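Local coordinates for protein alpha-1,2-mannosidase (Bacteroides thetaiotaomicron, PDB 2WW2) that probably trims alpha-linked mannose from glycans as a calcium-dependent, inverting glycoside hydrolase of family GH92 in a human gut symbiont, at residues 666-679 and 705-717. Residues are numbered along the deposited sequence; the frame is centred on the assembly and turned at random.
Sequences LPEGKNFVVSAADN and ELKQGGELNLSMD
Phe672 lies flat between Leu706 and the backbone of Gly710 and Glu711, where strands 671-675 and 710-717 run parallel as the central pair of a mixed beta-sheet in the family 92 catalytic region. With CG opposite the backbone N (chi1 -168°), the ring reaches across to strand 710-717. Leu706, from the short helix before that strand, sets CD2 over one face in a CH-pi contact, 3.7 Å from the ring centroid and 17° off its normal. Over the opposite face pass Gly710 O and Glu711 N, while CE2 touches Leu712 CB. Cutting the Phe672 ring back to the methyl of an alanine would probably open a gap between the helix and strand 710-717 and leave Leu706 CD2 without the ring face it rests on. Leu706 also meets Leu344 of helix 338-345, which packs against this end of the contact. Farther along, Val674 CG1 meets Leu714 CD1 at 4.0 Å, and Ala676 CB packs against CG of Met716, whose bent chain runs alongside Asn679.

The other face is more polar. Val673 and Glu711 lie side by side, and the extended glutamate passes the valine to reach Ser675, whose OG donates to Glu711 OE2 over 2.9 Å, on the anti side and 25° out of the carboxylate plane. Five backbone hydrogen bonds join the strands, from Gly710 N to Asn671 O through to Leu714 N to Ser675 O. Beyond the last of these bonds, where 676-679 forms a type I turn, water bridges the two segments: one molecule accepts from Ala677 N and donates to both Leu714 O and Asn713 OD1, the last at 2.7 Å.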
ATOM      1  N   LEU A 666      32.173 -20.425 -27.448  1.00 13.95           N
ATOM      2  CA  LEU A 666      31.957 -19.440 -28.493  1.00 14.76           C
ATOM      3  C   LEU A 666      32.458 -19.930 -29.849  1.00 15.06           C
ATOM      4  O   LEU A 666      33.071 -21.002 -29.948  1.00 14.77           O
ATOM      5  CB  LEU A 666      32.608 -18.117 -28.087  1.00 15.02           C
ATOM      6  CG  LEU A 666      32.072 -17.614 -26.737  1.00 15.99           C
ATOM      7  CD1 LEU A 666      32.894 -16.475 -26.167  1.00 17.19           C
ATOM      8  CD2 LEU A 666      30.607 -17.198 -26.830  1.00 16.36           C
ATOM      9  N   PRO A 667      32.167 -19.170 -30.909  1.00 15.43           N
ATOM     10  CA  PRO A 667      32.606 -19.579 -32.247  1.00 15.86           C
ATOM     11  C   PRO A 667      34.123 -19.779 -32.362  1.00 16.57           C
ATOM     12  O   PRO A 667      34.895 -19.162 -31.627  1.00 16.24           O
ATOM     13  CB  PRO A 667      32.154 -18.409 -33.133  1.00 15.75           C
ATOM     14  CG  PRO A 667      30.884 -17.905 -32.432  1.00 15.76           C
ATOM     15  CD  PRO A 667      31.242 -18.016 -30.943  1.00 15.55           C
ATOM     16  N   GLU A 668      34.518 -20.645 -33.291  1.00 17.47           N
ATOM     17  CA  GLU A 668      35.919 -20.882 -33.642  1.00 18.57           C
ATOM     18  C   GLU A 668      36.726 -21.465 -32.492  1.00 18.01           C
ATOM     19  O   GLU A 668      37.916 -21.182 -32.320  1.00 17.62           O
ATOM     20  CB  GLU A 668      36.524 -19.620 -34.246  1.00 19.13           C
ATOM     21  CG  GLU A 668      35.848 -19.334 -35.584  1.00 24.06           C
ATOM     22  CD  GLU A 668      36.092 -17.942 -36.104  1.00 30.24           C
ATOM     23  OE1 GLU A 668      36.179 -17.000 -35.287  1.00 33.84           O
ATOM     24  OE2 GLU A 668      36.193 -17.792 -37.339  1.00 33.06           O
ATOM     25  N   GLY A 669      36.044 -22.303 -31.724  1.00 17.92           N
ATOM     26  CA  GLY A 669      36.644 -23.038 -30.625  1.00 17.15           C
ATOM     27  C   GLY A 669      37.135 -22.170 -29.490  1.00 16.37           C
ATOM     28  O   GLY A 669      37.937 -22.625 -28.697  1.00 17.06           O
ATOM     29  N   LYS A 670      36.670 -20.924 -29.402  1.00 15.03           N
ATOM     30  CA  LYS A 670      37.069 -20.064 -28.286  1.00 14.31           C
ATOM     31  C   LYS A 670      36.159 -20.295 -27.096  1.00 13.87           C
ATOM     32  O   LYS A 670      34.945 -20.408 -27.256  1.00 13.77           O
ATOM     33  CB  LYS A 670      37.025 -18.582 -28.670  1.00 13.82           C
ATOM     34  CG  LYS A 670      37.773 -18.235 -29.939  1.00 14.60           C
ATOM     35  CD  LYS A 670      39.268 -18.522 -29.827  1.00 16.16           C
ATOM     36  CE  LYS A 670      39.983 -18.075 -31.113  1.00 18.27           C
ATOM     37  NZ  LYS A 670      41.377 -18.589 -31.183  1.00 21.23           N
ATOM     38  N   ASN A 671      36.745 -20.368 -25.909  1.00 13.39           N
ATOM     39  CA  ASN A 671      35.974 -20.537 -24.677  1.00 14.12           C
ATOM     40  C   ASN A 671      36.279 -19.408 -23.710  1.00 13.38           C
ATOM     41  O   ASN A 671      37.445 -19.039 -23.518  1.00 13.13           O
ATOM     42  CB  ASN A 671      36.330 -21.869 -24.024  1.00 15.11           C
ATOM     43  CG  ASN A 671      36.103 -23.040 -24.958  1.00 17.44           C
ATOM     44  OD1 ASN A 671      35.013 -23.215 -25.484  1.00 20.06           O
ATOM     45  ND2 ASN A 671      37.143 -23.830 -25.193  1.00 20.26           N
ATOM     46  N   PHE A 672      35.242 -18.837 -23.113  1.00 12.56           N
ATOM     47  CA  PHE A 672      35.459 -17.828 -22.090  1.00 11.53           C
ATOM     48  C   PHE A 672      34.917 -18.339 -20.777  1.00 11.39           C
ATOM     49  O   PHE A 672      33.742 -18.723 -20.688  1.00 11.23           O
ATOM     50  CB  PHE A 672      34.801 -16.493 -22.453  1.00 11.12           C
ATOM     51  CG  PHE A 672      35.260 -15.357 -21.565  1.00 12.13           C
ATOM     52  CD1 PHE A 672      36.329 -14.572 -21.931  1.00  9.70           C
ATOM     53  CD2 PHE A 672      34.652 -15.128 -20.334  1.00 11.94           C
ATOM     54  CE1 PHE A 672      36.779 -13.547 -21.113  1.00 11.20           C
ATOM     55  CE2 PHE A 672      35.093 -14.105 -19.509  1.00 11.54           C
ATOM     56  CZ  PHE A 672      36.170 -13.313 -19.904  1.00 11.05           C
ATOM     57  N   VAL A 673      35.762 -18.344 -19.755  1.00 11.40           N
ATOM     58  CA  VAL A 673      35.358 -18.824 -18.431  1.00 11.15           C
ATOM     59  C   VAL A 673      35.181 -17.685 -17.431  1.00 11.12           C
ATOM     60  O   VAL A 673      36.061 -16.832 -17.297  1.00 11.49           O
ATOM     61  CB  VAL A 673      36.404 -19.794 -17.875  1.00 11.35           C
ATOM     62  CG1 VAL A 673      36.139 -20.113 -16.371  1.00 12.44           C
ATOM     63  CG2 VAL A 673      36.446 -21.067 -18.728  1.00 10.85           C
ATOM     64  N   VAL A 674      34.051 -17.661 -16.727  1.00 10.79           N
ATOM     65  CA  VAL A 674      33.933 -16.797 -15.558  1.00 10.71           C
ATOM     66  C   VAL A 674      34.077 -17.723 -14.360  1.00 11.87           C
ATOM     67  O   VAL A 674      33.185 -18.531 -14.081  1.00 11.52           O
ATOM     68  CB  VAL A 674      32.584 -16.040 -15.467  1.00 10.89           C
ATOM     69  CG1 VAL A 674      32.520 -15.208 -14.173  1.00  9.28           C
ATOM     70  CG2 VAL A 674      32.361 -15.151 -16.687  1.00  9.04           C
ATOM     71  N   SER A 675      35.213 -17.664 -13.675  1.00 12.17           N
ATOM     72  CA  SER A 675      35.356 -18.510 -12.482  1.00 13.55           C
ATOM     73  C   SER A 675      35.232 -17.716 -11.178  1.00 13.37           C
ATOM     74  O   SER A 675      35.719 -16.588 -11.059  1.00 13.87           O
ATOM     75  CB  SER A 675      36.639 -19.347 -12.533  1.00 13.80           C
ATOM     76  OG  SER A 675      37.763 -18.524 -12.363  1.00 18.85           O
ATOM     77  N   ALA A 676      34.561 -18.315 -10.203  1.00 12.85           N
ATOM     78  CA  ALA A 676      34.313 -17.685  -8.922  1.00 12.09           C
ATOM     79  C   ALA A 676      34.395 -18.806  -7.893  1.00 12.00           C
ATOM     80  O   ALA A 676      33.386 -19.229  -7.316  1.00 10.75           O
ATOM     81  CB  ALA A 676      32.917 -17.016  -8.923  1.00 11.77           C
ATOM     82  N   ALA A 677      35.615 -19.295  -7.681  1.00 11.68           N
ATOM     83  CA  ALA A 677      35.809 -20.546  -6.957  1.00 12.25           C
ATOM     84  C   ALA A 677      35.256 -20.494  -5.543  1.00 12.62           C
ATOM     85  O   ALA A 677      34.830 -21.517  -5.012  1.00 13.03           O
ATOM     86  CB  ALA A 677      37.299 -20.955  -6.956  1.00 11.72           C
ATOM     87  N   ASP A 678      35.242 -19.315  -4.921  1.00 12.74           N
ATOM     88  CA  ASP A 678      34.718 -19.214  -3.553  0.50 12.95           C
ATOM     89  C   ASP A 678      33.362 -18.532  -3.469  1.00 13.03           C
ATOM     90  O   ASP A 678      33.010 -17.936  -2.449  1.00 12.77           O
ATOM     91  CB  ASP A 678      35.738 -18.541  -2.639  0.50 13.41           C
ATOM     92  CG  ASP A 678      37.036 -19.295  -2.599  0.50 13.21           C
ATOM     93  OD1 ASP A 678      37.023 -20.476  -2.192  0.50 15.42           O
ATOM     94  OD2 ASP A 678      38.070 -18.721  -2.995  0.50 15.08           O
ATOM     95  N   ASN A 679      32.582 -18.662  -4.543  1.00 12.64           N
ATOM     96  CA  ASN A 679      31.222 -18.127  -4.582  1.00 12.78           C
ATOM     97  C   ASN A 679      30.325 -18.867  -3.587  1.00 13.28           C
ATOM     98  O   ASN A 679      30.524 -20.068  -3.336  1.00 13.14           O
ATOM     99  CB  ASN A 679      30.646 -18.261  -5.986  1.00 12.32           C
ATOM    100  CG  ASN A 679      29.601 -17.195  -6.293  1.00 12.41           C
ATOM    101  OD1 ASN A 679      29.198 -16.433  -5.414  1.00 10.05           O
ATOM    102  ND2 ASN A 679      29.156 -17.146  -7.543  1.00 11.18           N
ATOM    103  N   GLU A 705      36.440  -8.928 -25.870  1.00 11.68           N
ATOM    104  CA  GLU A 705      37.078  -9.638 -24.762  1.00 12.17           C
ATOM    105  C   GLU A 705      36.476 -11.029 -24.563  1.00 11.88           C
ATOM    106  O   GLU A 705      37.198 -11.988 -24.322  1.00 12.05           O
ATOM    107  CB  GLU A 705      37.021  -8.825 -23.465  1.00 11.64           C
ATOM    108  CG  GLU A 705      38.159  -7.813 -23.390  1.00 13.34           C
ATOM    109  CD  GLU A 705      37.963  -6.766 -22.316  1.00 13.38           C
ATOM    110  OE1 GLU A 705      36.840  -6.628 -21.779  1.00 13.30           O
ATOM    111  OE2 GLU A 705      38.949  -6.074 -22.008  1.00 13.71           O
ATOM    112  N   LEU A 706      35.153 -11.129 -24.630  1.00 11.36           N
ATOM    113  CA  LEU A 706      34.489 -12.432 -24.537  1.00 12.08           C
ATOM    114  C   LEU A 706      34.817 -13.348 -25.716  1.00 13.03           C
ATOM    115  O   LEU A 706      35.249 -14.497 -25.535  1.00 12.95           O
ATOM    116  CB  LEU A 706      32.968 -12.241 -24.440  1.00 11.63           C
ATOM    117  CG  LEU A 706      32.461 -11.681 -23.098  1.00 12.32           C
ATOM    118  CD1 LEU A 706      30.998 -11.244 -23.181  1.00 14.86           C
ATOM    119  CD2 LEU A 706      32.653 -12.712 -21.994  1.00 15.91           C
ATOM    120  N   LYS A 707      34.620 -12.815 -26.919  1.00 13.51           N
ATOM    121  CA  LYS A 707      34.712 -13.546 -28.184  1.00 14.92           C
ATOM    122  C   LYS A 707      36.085 -14.183 -28.420  1.00 14.74           C
ATOM    123  O   LYS A 707      36.188 -15.243 -29.046  1.00 14.66           O
ATOM    124  CB  LYS A 707      34.406 -12.569 -29.319  1.00 15.70           C
ATOM    125  CG  LYS A 707      33.739 -13.152 -30.541  1.00 20.96           C
ATOM    126  CD  LYS A 707      33.256 -12.044 -31.509  1.00 25.70           C
ATOM    127  CE  LYS A 707      34.321 -11.664 -32.528  1.00 29.00           C
ATOM    128  NZ  LYS A 707      35.398 -10.818 -31.914  1.00 32.26           N
ATOM    129  N   GLN A 708      37.139 -13.543 -27.933  1.00 14.15           N
ATOM    130  CA  GLN A 708      38.492 -14.056 -28.164  1.00 14.92           C
ATOM    131  C   GLN A 708      38.827 -15.202 -27.214  1.00 14.29           C
ATOM    132  O   GLN A 708      39.856 -15.872 -27.369  1.00 13.83           O
ATOM    133  CB  GLN A 708      39.531 -12.941 -28.045  1.00 14.89           C
ATOM    134  CG  GLN A 708      39.701 -12.411 -26.644  1.00 17.79           C
ATOM    135  CD  GLN A 708      40.676 -11.254 -26.613  1.00 21.39           C
ATOM    136  OE1 GLN A 708      40.996 -10.691 -27.659  1.00 24.03           O
ATOM    137  NE2 GLN A 708      41.156 -10.892 -25.419  1.00 21.22           N
ATOM    138  N   GLY A 709      37.948 -15.423 -26.240  1.00 13.46           N
ATOM    139  CA  GLY A 709      38.138 -16.471 -25.261  1.00 13.28           C
ATOM    140  C   GLY A 709      39.106 -16.040 -24.177  1.00 13.19           C
ATOM    141  O   GLY A 709      39.844 -15.062 -24.331  1.00 13.32           O
ATOM    142  N   GLY A 710      39.094 -16.755 -23.061  1.00 12.72           N
ATOM    143  CA  GLY A 710      39.978 -16.418 -21.953  1.00 12.80           C
ATOM    144  C   GLY A 710      39.283 -16.703 -20.639  1.00 13.31           C
ATOM    145  O   GLY A 710      38.457 -17.614 -20.552  1.00 12.48           O
ATOM    146  N   GLU A 711      39.602 -15.911 -19.619  1.00 13.29           N
ATOM    147  CA  GLU A 711      39.069 -16.173 -18.285  1.00 14.03           C
ATOM    148  C   GLU A 711      38.982 -14.923 -17.434  1.00 13.69           C
ATOM    149  O   GLU A 711      39.950 -14.157 -17.329  1.00 13.55           O
ATOM    150  CB  GLU A 711      39.908 -17.230 -17.551  1.00 14.19           C
ATOM    151  CG  GLU A 711      39.385 -17.536 -16.143  1.00 16.75           C
ATOM    152  CD  GLU A 711      39.999 -18.796 -15.535  1.00 23.37           C
ATOM    153  OE1 GLU A 711      40.612 -19.585 -16.282  1.00 26.49           O
ATOM    154  OE2 GLU A 711      39.869 -19.000 -14.306  1.00 24.72           O
ATOM    155  N   LEU A 712      37.810 -14.723 -16.833  1.00 13.24           N
ATOM    156  CA  LEU A 712      37.636 -13.744 -15.777  1.00 12.55           C
ATOM    157  C   LEU A 712      37.604 -14.500 -14.454  1.00 12.98           C
ATOM    158  O   LEU A 712      36.658 -15.251 -14.185  1.00 12.41           O
ATOM    159  CB  LEU A 712      36.325 -12.989 -15.976  1.00 12.25           C
ATOM    160  CG  LEU A 712      36.047 -11.874 -14.976  1.00 11.95           C
ATOM    161  CD1 LEU A 712      37.143 -10.766 -15.023  1.00 10.74           C
ATOM    162  CD2 LEU A 712      34.625 -11.303 -15.194  1.00 11.98           C
ATOM    163  N   ASN A 713      38.643 -14.312 -13.642  1.00 13.09           N
ATOM    164  CA  ASN A 713      38.821 -15.037 -12.376  1.00 13.88           C
ATOM    165  C   ASN A 713      38.463 -14.133 -11.203  1.00 14.17           C
ATOM    166  O   ASN A 713      39.211 -13.203 -10.884  1.00 14.23           O
ATOM    167  CB  ASN A 713      40.276 -15.526 -12.265  1.00 13.81           C
ATOM    168  CG  ASN A 713      40.587 -16.239 -10.944  1.00 16.10           C
ATOM    169  OD1 ASN A 713      39.755 -16.358 -10.058  1.00 17.14           O
ATOM    170  ND2 ASN A 713      41.812 -16.719 -10.823  1.00 19.44           N
ATOM    171  N   LEU A 714      37.326 -14.408 -10.558  1.00 13.76           N
ATOM    172  CA  LEU A 714      36.839 -13.547  -9.494  1.00 13.45           C
ATOM    173  C   LEU A 714      37.104 -14.143  -8.110  1.00 13.81           C
ATOM    174  O   LEU A 714      36.900 -15.341  -7.900  1.00 13.64           O
ATOM    175  CB  LEU A 714      35.338 -13.306  -9.661  1.00 13.45           C
ATOM    176  CG  LEU A 714      34.875 -12.805 -11.022  1.00 13.13           C
ATOM    177  CD1 LEU A 714      33.341 -12.747 -11.075  1.00 13.92           C
ATOM    178  CD2 LEU A 714      35.472 -11.434 -11.280  1.00 11.28           C
ATOM    179  N   SER A 715      37.553 -13.296  -7.180  1.00 13.25           N
ATOM    180  CA  SER A 715      37.677 -13.662  -5.770  1.00 13.53           C
ATOM    181  C   SER A 715      36.463 -13.088  -5.057  1.00 13.56           C
ATOM    182  O   SER A 715      36.344 -11.859  -4.929  1.00 14.07           O
ATOM    183  CB  SER A 715      38.948 -13.061  -5.170  1.00 13.38           C
ATOM    184  OG  SER A 715      40.097 -13.538  -5.845  1.00 13.36           O
ATOM    185  N   MET A 716      35.557 -13.958  -4.621  1.00 12.81           N
ATOM    186  CA  MET A 716      34.289 -13.520  -4.039  1.00 13.10           C
ATOM    187  C   MET A 716      34.447 -13.354  -2.530  1.00 13.33           C
ATOM    188  O   MET A 716      35.244 -14.052  -1.918  1.00 14.01           O
ATOM    189  CB  MET A 716      33.164 -14.522  -4.335  1.00 12.58           C
ATOM    190  CG  MET A 716      33.024 -14.906  -5.809  1.00 12.85           C
ATOM    191  SD  MET A 716      32.728 -13.501  -6.889  1.00 13.00           S
ATOM    192  CE  MET A 716      31.122 -12.916  -6.305  1.00 11.01           C
ATOM    193  N   ASP A 717      33.692 -12.426  -1.945  1.00 13.01           N
ATOM    194  CA  ASP A 717      33.823 -12.100  -0.530  1.00 12.65           C
ATOM    195  C   ASP A 717      32.445 -11.804   0.054  1.00 12.20           C
ATOM    196  O   ASP A 717      31.515 -11.485  -0.684  1.00 11.24           O
ATOM    197  CB  ASP A 717      34.741 -10.885  -0.367  1.00 12.79           C
ATOM    198  CG  ASP A 717      35.384 -10.811   1.009  1.00 14.56           C
ATOM    199  OD1 ASP A 717      35.043 -11.635   1.889  1.00 14.23           O
ATOM    200  OD2 ASP A 717      36.234  -9.917   1.212  1.00 16.41           O
TER
HETATM  201  O   HOH W   1      34.901 -16.516 -31.018  1.00 13.87           O
HETATM  202  O   HOH W   2      41.619 -15.665 -29.544  1.00 21.53           O
HETATM  203  O   HOH W   3      37.904 -18.086  -9.000  1.00 20.80           O
HETATM  204  O   HOH W   4      36.412 -16.807  -5.927  1.00 27.47           O